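Local coordinates for abhydrolase domain-containing protein (PDB 5H3H) that is an esterase of the alpha/beta hydrolase fold that cleaves ester bonds and probably also has perhydrolase activity, at residues B[205-216]-B[228-238]; B[113-121]-B[261-269]. One frame throughout, in Å; residues are numbered along the deposited sequence.

Interaction 1: residues B[205-216]-B[228-238]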
loop_
_atom_site.group_PDB
_atom_site.type_symbol
_atom_site.label_atom_id
_atom_site.label_comp_id
_atom_site.label_asym_id
_atom_site.label_seq_id
_atom_site.Cartn_x
_atom_site.Cartn_y
_atom_site.Cartn_z
ATOM N N LEU B 205 -7.082 9.876 -3.638
ATOM C CA LEU B 205 -7.641 10.500 -2.421
ATOM C C LEU B 205 -8.616 9.652 -1.615
ATOM O O LEU B 205 -8.449 9.501 -0.408
ATOM C CB LEU B 205 -8.304 11.865 -2.739
ATOM C CG LEU B 205 -7.451 13.074 -3.164
ATOM C CD1 LEU B 205 -8.183 14.390 -2.919
ATOM C CD2 LEU B 205 -6.103 13.081 -2.453
ATOM N N PRO B 206 -9.638 9.069 -2.267
ATOM C CA PRO B 206 -10.505 8.150 -1.489
ATOM C C PRO B 206 -9.871 6.839 -0.966
ATOM O O PRO B 206 -10.550 6.111 -0.244
ATOM C CB PRO B 206 -11.644 7.833 -2.455
ATOM C CG PRO B 206 -11.229 8.349 -3.785
ATOM C CD PRO B 206 -10.265 9.453 -3.543
ATOM N N LYS B 207 -8.614 6.541 -1.298
ATOM C CA LYS B 207 -7.908 5.361 -0.774
ATOM C C LYS B 207 -7.149 5.660 0.495
ATOM O O LYS B 207 -6.734 4.749 1.216
ATOM C CB LYS B 207 -6.951 4.781 -1.821
ATOM C CG LYS B 207 -7.650 3.859 -2.793
ATOM C CD LYS B 207 -7.545 4.334 -4.230
ATOM C CE LYS B 207 -8.532 3.590 -5.123
ATOM N NZ LYS B 207 -8.094 3.616 -6.553
ATOM N N ILE B 208 -7.006 6.944 0.801
ATOM C CA ILE B 208 -6.316 7.361 1.999
ATOM C C ILE B 208 -7.232 7.009 3.151
ATOM O O ILE B 208 -8.428 7.316 3.058
ATOM C CB ILE B 208 -6.037 8.901 1.956
ATOM C CG1 ILE B 208 -5.107 9.201 0.790
ATOM C CG2 ILE B 208 -5.462 9.411 3.279
ATOM C CD1 ILE B 208 -3.832 8.398 0.819
ATOM N N THR B 209 -6.676 6.353 4.191
ATOM C CA THR B 209 -7.397 5.942 5.425
ATOM C C THR B 209 -6.955 6.661 6.692
ATOM O O THR B 209 -7.656 6.614 7.694
ATOM C CB THR B 209 -7.150 4.439 5.759
ATOM O OG1 THR B 209 -7.231 3.657 4.575
ATOM C CG2 THR B 209 -8.143 3.889 6.797
ATOM N N VAL B 210 -5.780 7.278 6.663
ATOM C CA VAL B 210 -5.148 7.824 7.849
ATOM C C VAL B 210 -5.887 9.091 8.256
ATOM O O VAL B 210 -6.385 9.825 7.394
ATOM C CB VAL B 210 -3.669 8.253 7.568
ATOM C CG1 VAL B 210 -2.936 8.515 8.864
ATOM C CG2 VAL B 210 -2.926 7.191 6.772
ATOM N N ASP B 211 -5.916 9.345 9.548
ATOM C CA ASP B 211 -6.350 10.633 10.110
ATOM C C ASP B 211 -5.626 11.790 9.457
ATOM O O ASP B 211 -4.408 11.857 9.546
ATOM C CB ASP B 211 -6.024 10.700 11.601
ATOM C CG ASP B 211 -6.996 9.861 12.487
ATOM O OD1 ASP B 211 -7.928 9.189 11.986
ATOM O OD2 ASP B 211 -6.804 9.891 13.719
ATOM N N THR B 212 -6.386 12.695 8.831
ATOM C CA THR B 212 -5.807 13.848 8.133
ATOM C C THR B 212 -6.255 15.232 8.657
ATOM O O THR B 212 -7.436 15.439 9.048
ATOM C CB THR B 212 -6.025 13.684 6.629
ATOM O OG1 THR B 212 -5.618 12.332 6.281
ATOM C CG2 THR B 212 -5.195 14.720 5.813
ATOM N N LEU B 213 -5.281 16.152 8.705
ATOM C CA LEU B 213 -5.522 17.583 8.868
ATOM C C LEU B 213 -5.038 18.345 7.639
ATOM O O LEU B 213 -3.860 18.209 7.271
ATOM C CB LEU B 213 -4.750 18.101 10.053
ATOM C CG LEU B 213 -4.821 19.616 10.254
ATOM C CD1 LEU B 213 -6.281 19.981 10.531
ATOM C CD2 LEU B 213 -3.899 20.076 11.369
ATOM N N ILE B 214 -5.928 19.192 7.070
ATOM C CA ILE B 214 -5.625 20.052 5.946
ATOM C C ILE B 214 -5.487 21.464 6.520
ATOM O O ILE B 214 -6.410 21.955 7.157
ATOM C CB ILE B 214 -6.762 20.064 4.864
ATOM C CG1 ILE B 214 -7.244 18.651 4.477
ATOM C CG2 ILE B 214 -6.351 20.879 3.625
ATOM C CD1 ILE B 214 -6.133 17.747 4.048
ATOM N N MET B 215 -4.349 22.091 6.250
ATOM C CA MET B 215 -4.047 23.453 6.659
ATOM C C MET B 215 -3.883 24.200 5.327
ATOM O O MET B 215 -3.087 23.742 4.464
ATOM C CB MET B 215 -2.728 23.479 7.491
ATOM C CG MET B 215 -2.912 23.218 8.974
ATOM S SD MET B 215 -1.500 23.538 10.097
ATOM C CE MET B 215 -0.784 22.021 9.740
ATOM N N HIS B 216 -4.614 25.321 5.108
ATOM C CA HIS B 216 -4.447 26.016 3.833
ATOM C C HIS B 216 -4.824 27.509 3.960
ATOM O O HIS B 216 -5.786 27.849 4.667
ATOM C CB HIS B 216 -5.318 25.354 2.794
ATOM C CG HIS B 216 -4.763 25.373 1.422
ATOM N ND1 HIS B 216 -4.377 24.224 0.790
ATOM C CD2 HIS B 216 -4.616 26.373 0.523
ATOM C CE1 HIS B 216 -3.986 24.514 -0.444
ATOM N NE2 HIS B 216 -4.114 25.820 -0.620
ATOM N N ALA B 228 -7.900 22.803 -1.384
ATOM C CA ALA B 228 -8.209 22.364 -0.018
ATOM C C ALA B 228 -9.627 21.840 0.110
ATOM O O ALA B 228 -9.860 20.835 0.731
ATOM C CB ALA B 228 -7.983 23.478 0.998
ATOM N N GLU B 229 -10.582 22.548 -0.485
ATOM C CA GLU B 229 -11.960 22.059 -0.534
ATOM C C GLU B 229 -12.052 20.678 -1.173
ATOM O O GLU B 229 -12.765 19.805 -0.702
ATOM C CB GLU B 229 -12.849 23.103 -1.238
ATOM C CG GLU B 229 -13.104 24.306 -0.331
ATOM C CD GLU B 229 -13.782 25.519 -0.992
ATOM O OE1 GLU B 229 -13.841 25.606 -2.238
ATOM O OE2 GLU B 229 -14.229 26.411 -0.242
ATOM N N VAL B 230 -11.309 20.459 -2.230
ATOM C CA VAL B 230 -11.354 19.190 -2.925
ATOM C C VAL B 230 -10.775 18.075 -2.043
ATOM O O VAL B 230 -11.371 16.987 -1.904
ATOM C CB VAL B 230 -10.693 19.279 -4.286
ATOM C CG1 VAL B 230 -10.466 17.893 -4.901
ATOM C CG2 VAL B 230 -11.582 20.103 -5.210
ATOM N N MET B 231 -9.672 18.378 -1.386
ATOM C CA MET B 231 -9.042 17.397 -0.522
ATOM C C MET B 231 -9.917 17.012 0.639
ATOM O O MET B 231 -9.977 15.839 0.963
ATOM C CB MET B 231 -7.713 17.901 -0.003
ATOM C CG MET B 231 -6.619 17.837 -1.028
ATOM S SD MET B 231 -5.001 18.395 -0.368
ATOM C CE MET B 231 -5.188 20.180 -0.293
ATOM N N HIS B 232 -10.563 18.008 1.260
ATOM C CA HIS B 232 -11.440 17.832 2.425
ATOM C C HIS B 232 -12.683 16.974 2.067
ATOM O O HIS B 232 -13.196 16.230 2.916
ATOM C CB HIS B 232 -11.851 19.222 2.983
ATOM C CG HIS B 232 -12.551 19.202 4.319
ATOM N ND1 HIS B 232 -13.683 19.943 4.580
ATOM C CD2 HIS B 232 -12.236 18.599 5.487
ATOM C CE1 HIS B 232 -14.060 19.757 5.831
ATOM N NE2 HIS B 232 -13.202 18.934 6.398
ATOM N N GLU B 233 -13.171 17.103 0.841
ATOM C CA GLU B 233 -14.332 16.347 0.431
ATOM C C GLU B 233 -13.978 14.877 0.226
ATOM O O GLU B 233 -14.783 14.010 0.573
ATOM C CB GLU B 233 -14.992 16.925 -0.834
ATOM C CG GLU B 233 -16.032 17.979 -0.496
ATOM C CD GLU B 233 -17.012 18.213 -1.617
ATOM O OE1 GLU B 233 -18.249 18.123 -1.388
ATOM O OE2 GLU B 233 -16.526 18.489 -2.732
ATOM N N ASN B 234 -12.776 14.622 -0.279
ATOM C CA ASN B 234 -12.380 13.313 -0.778
ATOM C C ASN B 234 -11.518 12.448 0.138
ATOM O O ASN B 234 -11.443 11.215 -0.067
ATOM C CB ASN B 234 -11.717 13.454 -2.169
ATOM C CG ASN B 234 -12.724 13.880 -3.234
ATOM O OD1 ASN B 234 -13.610 13.112 -3.580
ATOM N ND2 ASN B 234 -12.612 15.122 -3.734
ATOM N N ILE B 235 -10.847 13.055 1.108
ATOM C CA ILE B 235 -10.076 12.283 2.086
ATOM C C ILE B 235 -10.999 12.097 3.291
ATOM O O ILE B 235 -11.446 13.077 3.916
ATOM C CB ILE B 235 -8.789 13.004 2.525
ATOM C CG1 ILE B 235 -7.849 13.237 1.314
ATOM C CG2 ILE B 235 -8.106 12.252 3.677
ATOM C CD1 ILE B 235 -6.706 14.143 1.635
ATOM N N ALA B 236 -11.244 10.827 3.622
ATOM C CA ALA B 236 -12.125 10.409 4.689
ATOM C C ALA B 236 -11.724 10.877 6.065
ATOM O O ALA B 236 -10.552 10.766 6.515
ATOM C CB ALA B 236 -12.233 8.895 4.666
ATOM N N GLY B 237 -12.672 11.486 6.735
ATOM C CA GLY B 237 -12.421 12.018 8.040
ATOM C C GLY B 237 -11.492 13.220 8.177
ATOM O O GLY B 237 -11.371 13.706 9.269
ATOM N N SER B 238 -10.846 13.699 7.100
ATOM C CA SER B 238 -10.011 14.920 7.160
ATOM C C SER B 238 -10.667 16.128 7.864
ATOM O O SER B 238 -11.847 16.397 7.648
ATOM C CB SER B 238 -9.576 15.350 5.753
ATOM O OG SER B 238 -10.671 15.710 4.914
HETATM O O HOH W 1 -8.731 8.933 5.533
#
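The His216 imidazole meets the helix obliquely: the Ala228 methyl lies 3.7 Å from ND1, measured to CB, with the Met231 CE methyl a little farther off. ND1 is buried here and has no polar partner in the model, whereas NE2 is bound by the Cys223 carbonyl in the loop that follows the strand. The second imidazole, His232, has the carbonyl carbon of Ser238 at its edge, in the ring plane. Asn234 turns its amide back on its own helix: ND2 donates to Val230 O, which also accepts the Asn234 backbone N from its other face, while CB is covered by Leu205 CD1 at 3.7 Å. This contact is the first half of a beta-alpha-beta crossover: strand 211-216 and helix 228-234 run antiparallel (169°), their axes 9.4 Å apart, before the chain returns to the sheet as the neighbouring strand 239-243. Ile214 fills the middle, its CG2, anti to the backbone N (CG1 at chi1 -48°), reaching Ala228 CB at 4.0 Å and Met231 CE. Past the helix end, Ile235 takes over: CG1 meets Leu205 CD2, and CG2 lies beside Ile208 CG2 and touches Thr212 OG1 at 3.6 Å, crossing Thr212 at about a right angle. Thr212 OG1 donates to Val210 O from above its carbonyl plane, fixing the hydroxyl's rotation. An alanine in place of Thr212 is likely to cost Val210 O this donor and open a gap against Ile235 CG2. Thr212 O receives a CA-H...O contact from Ser238 CA at 3.2 Å, where a type II turn, Ile235 to Ser238, brings the chain back to the sheet. Near Ala236 in that turn, water 1 probably links Ile208 O and Ala236 O, 2.8 Å from the latter.

Interaction 2: residues B[113-121]-B[261-269]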
loop_
_atom_site.group_PDB
_atom_site.type_symbol
_atom_site.label_atom_id
_atom_site.label_comp_id
_atom_site.label_asym_id
_atom_site.label_seq_id
_atom_site.Cartn_x
_atom_site.Cartn_y
_atom_site.Cartn_z
ATOM N N ASN B 113 3.228 2.640 9.009
ATOM C CA ASN B 113 4.181 3.434 9.843
ATOM C C ASN B 113 3.694 4.815 10.204
ATOM O O ASN B 113 4.377 5.525 10.941
ATOM C CB ASN B 113 5.519 3.605 9.085
ATOM C CG ASN B 113 6.230 2.274 8.871
ATOM O OD1 ASN B 113 6.765 1.712 9.804
ATOM N ND2 ASN B 113 6.186 1.758 7.665
ATOM N N VAL B 114 2.561 5.222 9.648
ATOM C CA VAL B 114 2.071 6.647 9.792
ATOM C C VAL B 114 0.795 6.722 10.622
ATOM O O VAL B 114 -0.216 6.136 10.276
ATOM C CB VAL B 114 1.746 7.278 8.430
ATOM C CG1 VAL B 114 1.219 8.722 8.557
ATOM C CG2 VAL B 114 2.949 7.220 7.539
ATOM N N SER B 115 0.843 7.462 11.703
ATOM C CA SER B 115 -0.340 7.659 12.541
ATOM C C SER B 115 -1.259 8.818 12.077
ATOM O O SER B 115 -2.484 8.745 12.218
ATOM C CB SER B 115 0.103 7.882 13.953
ATOM O OG SER B 115 0.554 9.198 14.108
ATOM N N LYS B 116 -0.672 9.882 11.537
ATOM C CA LYS B 116 -1.461 11.001 11.004
ATOM C C LYS B 116 -0.748 11.750 9.881
ATOM O O LYS B 116 0.490 11.738 9.797
ATOM C CB LYS B 116 -1.839 11.927 12.131
ATOM C CG LYS B 116 -0.679 12.576 12.813
ATOM C CD LYS B 116 -1.101 13.262 14.116
ATOM C CE LYS B 116 -1.361 12.250 15.214
ATOM N NZ LYS B 116 -1.769 12.997 16.448
ATOM N N LEU B 117 -1.558 12.372 9.028
ATOM C CA LEU B 117 -1.129 13.124 7.876
ATOM C C LEU B 117 -1.549 14.586 8.017
ATOM O O LEU B 117 -2.677 14.861 8.388
ATOM C CB LEU B 117 -1.877 12.550 6.652
ATOM C CG LEU B 117 -1.614 13.237 5.320
ATOM C CD1 LEU B 117 -0.122 13.188 5.040
ATOM C CD2 LEU B 117 -2.396 12.674 4.146
ATOM N N ILE B 118 -0.670 15.507 7.684
ATOM C CA ILE B 118 -0.999 16.907 7.622
ATOM C C ILE B 118 -0.666 17.327 6.224
ATOM O O ILE B 118 0.403 16.976 5.725
ATOM C CB ILE B 118 -0.185 17.749 8.609
ATOM C CG1 ILE B 118 -0.382 17.213 10.034
ATOM C CG2 ILE B 118 -0.553 19.235 8.483
ATOM C CD1 ILE B 118 0.706 17.611 11.018
ATOM N N LEU B 119 -1.590 18.028 5.581
ATOM C CA LEU B 119 -1.383 18.485 4.236
ATOM C C LEU B 119 -1.491 20.012 4.331
ATOM O O LEU B 119 -2.526 20.488 4.651
ATOM C CB LEU B 119 -2.466 17.926 3.303
ATOM C CG LEU B 119 -2.457 16.444 2.906
ATOM C CD1 LEU B 119 -3.686 16.122 2.091
ATOM C CD2 LEU B 119 -1.246 16.142 2.069
ATOM N N ALA B 120 -0.405 20.750 4.050
ATOM C CA ALA B 120 -0.271 22.187 4.348
ATOM C C ALA B 120 -0.062 22.882 3.023
ATOM O O ALA B 120 0.923 22.658 2.387
ATOM C CB ALA B 120 0.895 22.469 5.288
ATOM N N GLY B 121 -1.042 23.676 2.555
ATOM C CA GLY B 121 -0.952 24.301 1.253
ATOM C C GLY B 121 -0.673 23.320 0.122
ATOM O O GLY B 121 0.015 23.638 -0.815
ATOM N N THR B 261 -1.100 25.015 15.887
ATOM C CA THR B 261 -1.983 24.004 15.286
ATOM C C THR B 261 -1.249 22.670 14.966
ATOM O O THR B 261 -1.783 21.570 15.143
ATOM C CB THR B 261 -2.585 24.556 13.964
ATOM O OG1 THR B 261 -3.239 25.812 14.208
ATOM C CG2 THR B 261 -3.592 23.617 13.352
ATOM N N LEU B 262 -0.016 22.785 14.490
ATOM C CA LEU B 262 0.766 21.614 14.048
ATOM C C LEU B 262 1.109 20.809 15.308
ATOM O O LEU B 262 0.928 19.603 15.397
ATOM C CB LEU B 262 2.013 22.145 13.349
ATOM C CG LEU B 262 2.779 21.346 12.324
ATOM C CD1 LEU B 262 4.163 21.994 12.144
ATOM C CD2 LEU B 262 2.921 19.875 12.686
ATOM N N VAL B 263 1.519 21.538 16.332
ATOM C CA VAL B 263 1.924 20.959 17.583
ATOM C C VAL B 263 0.800 20.256 18.300
ATOM O O VAL B 263 1.003 19.177 18.840
ATOM C CB VAL B 263 2.524 22.049 18.508
ATOM C CG1 VAL B 263 2.618 21.568 19.957
ATOM C CG2 VAL B 263 3.899 22.469 17.956
ATOM N N SER B 264 -0.347 20.929 18.368
ATOM C CA SER B 264 -1.536 20.351 18.951
ATOM C C SER B 264 -1.950 19.065 18.267
ATOM O O SER B 264 -2.285 18.118 18.942
ATOM C CB SER B 264 -2.706 21.345 18.865
ATOM O OG SER B 264 -2.446 22.521 19.604
ATOM N N TYR B 265 -1.964 19.048 16.933
ATOM C CA TYR B 265 -2.300 17.851 16.184
ATOM C C TYR B 265 -1.272 16.713 16.354
ATOM O O TYR B 265 -1.664 15.550 16.446
ATOM C CB TYR B 265 -2.475 18.180 14.709
ATOM C CG TYR B 265 -3.221 17.169 13.886
ATOM C CD1 TYR B 265 -4.598 16.918 14.096
ATOM C CD2 TYR B 265 -2.583 16.463 12.891
ATOM C CE1 TYR B 265 -5.278 15.998 13.312
ATOM C CE2 TYR B 265 -3.245 15.532 12.122
ATOM C CZ TYR B 265 -4.603 15.294 12.310
ATOM O OH TYR B 265 -5.248 14.337 11.512
ATOM N N VAL B 266 0.019 17.036 16.399
ATOM C CA VAL B 266 1.026 16.002 16.731
ATOM C C VAL B 266 0.737 15.396 18.111
ATOM O O VAL B 266 0.769 14.175 18.243
ATOM C CB VAL B 266 2.531 16.412 16.571
ATOM C CG1 VAL B 266 2.778 17.185 15.275
ATOM C CG2 VAL B 266 3.091 17.152 17.762
ATOM N N LYS B 267 0.410 16.257 19.092
ATOM C CA LYS B 267 -0.046 15.816 20.449
ATOM C C LYS B 267 -1.328 14.947 20.443
ATOM O O LYS B 267 -1.378 13.945 21.143
ATOM C CB LYS B 267 -0.213 17.032 21.408
ATOM C CG LYS B 267 1.097 17.618 21.947
ATOM C CD LYS B 267 0.907 19.010 22.537
ATOM C CE LYS B 267 2.061 19.453 23.423
ATOM N NZ LYS B 267 1.988 18.931 24.845
ATOM N N SER B 268 -2.358 15.327 19.666
ATOM C CA SER B 268 -3.545 14.495 19.489
ATOM C C SER B 268 -4.312 14.694 18.179
ATOM O O SER B 268 -4.587 15.824 17.778
ATOM C CB SER B 268 -4.533 14.753 20.613
ATOM O OG SER B 268 -5.857 14.448 20.198
ATOM N N SER B 269 -4.764 13.576 17.610
ATOM C CA SER B 269 -5.518 13.542 16.359
ATOM C C SER B 269 -6.982 13.900 16.599
ATOM O O SER B 269 -7.555 14.681 15.858
ATOM C CB SER B 269 -5.418 12.138 15.737
ATOM O OG SER B 269 -6.245 11.202 16.425
#
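Lys116 runs past the Tyr265 side chain in the opposite direction, meeting its ring obliquely. Its CB lies 3.9 Å from Tyr265 CE2, CG keeps to the same ring atom, and CD, still close to CE2, comes to 3.3 Å from Tyr265 O. The bend at chi3 (75°) then carries CE past Tyr265 O, with Ser269 CB a little farther off, and puts NZ at the end of the helix. There NZ donates to Tyr265 O at 2.6 Å, nearly along the C=O axis, and weakly to Val266 O at 3.3 Å. Two carbonyls of the last helical turn thus share one ammonium, whose charge would probably be favoured by the negative end of the helix; its cation-pi attraction to the Tyr265 ring is long and at most weak. Two residues on, Ile118 lays CG1 3.7 Å from Tyr265 CD2 and meets Leu262 CD2 with CD1 at 3.6 Å, the two side chains crossing at about a right angle. Leu117 turns to the other face of the sheet and packs on Leu103 and Leu106 of helix 97-109. Strand and helix are antiparallel (164°), with their axes 10.0 Å apart: the C-terminal helix laid against an inner strand of the sheet, as in the alpha/beta hydrolase fold.

Overall arrangement
The two contacts, centres 12 Å apart, share one sheet through the neighbouring parallel strands 114-120 and 211-217 but work on its opposite faces: helix 225-234 packs in interaction 1, helix 255-267 in interaction 2. Strand 114-120 comes first along the chain, both segments of interaction 1 follow, and helix 255-267 comes last. Backbone bonds such as Leu119 N to Leu213 O probably join the strands; on the face of helix 255-267 Met215 lies against Ile118, and on the other Met231 and Ile235 reach Leu119. Together the helices cover both faces here; the acid and histidine of a probable Ser-His-Asp triad follow strands 211-217 and 239-243, respectively.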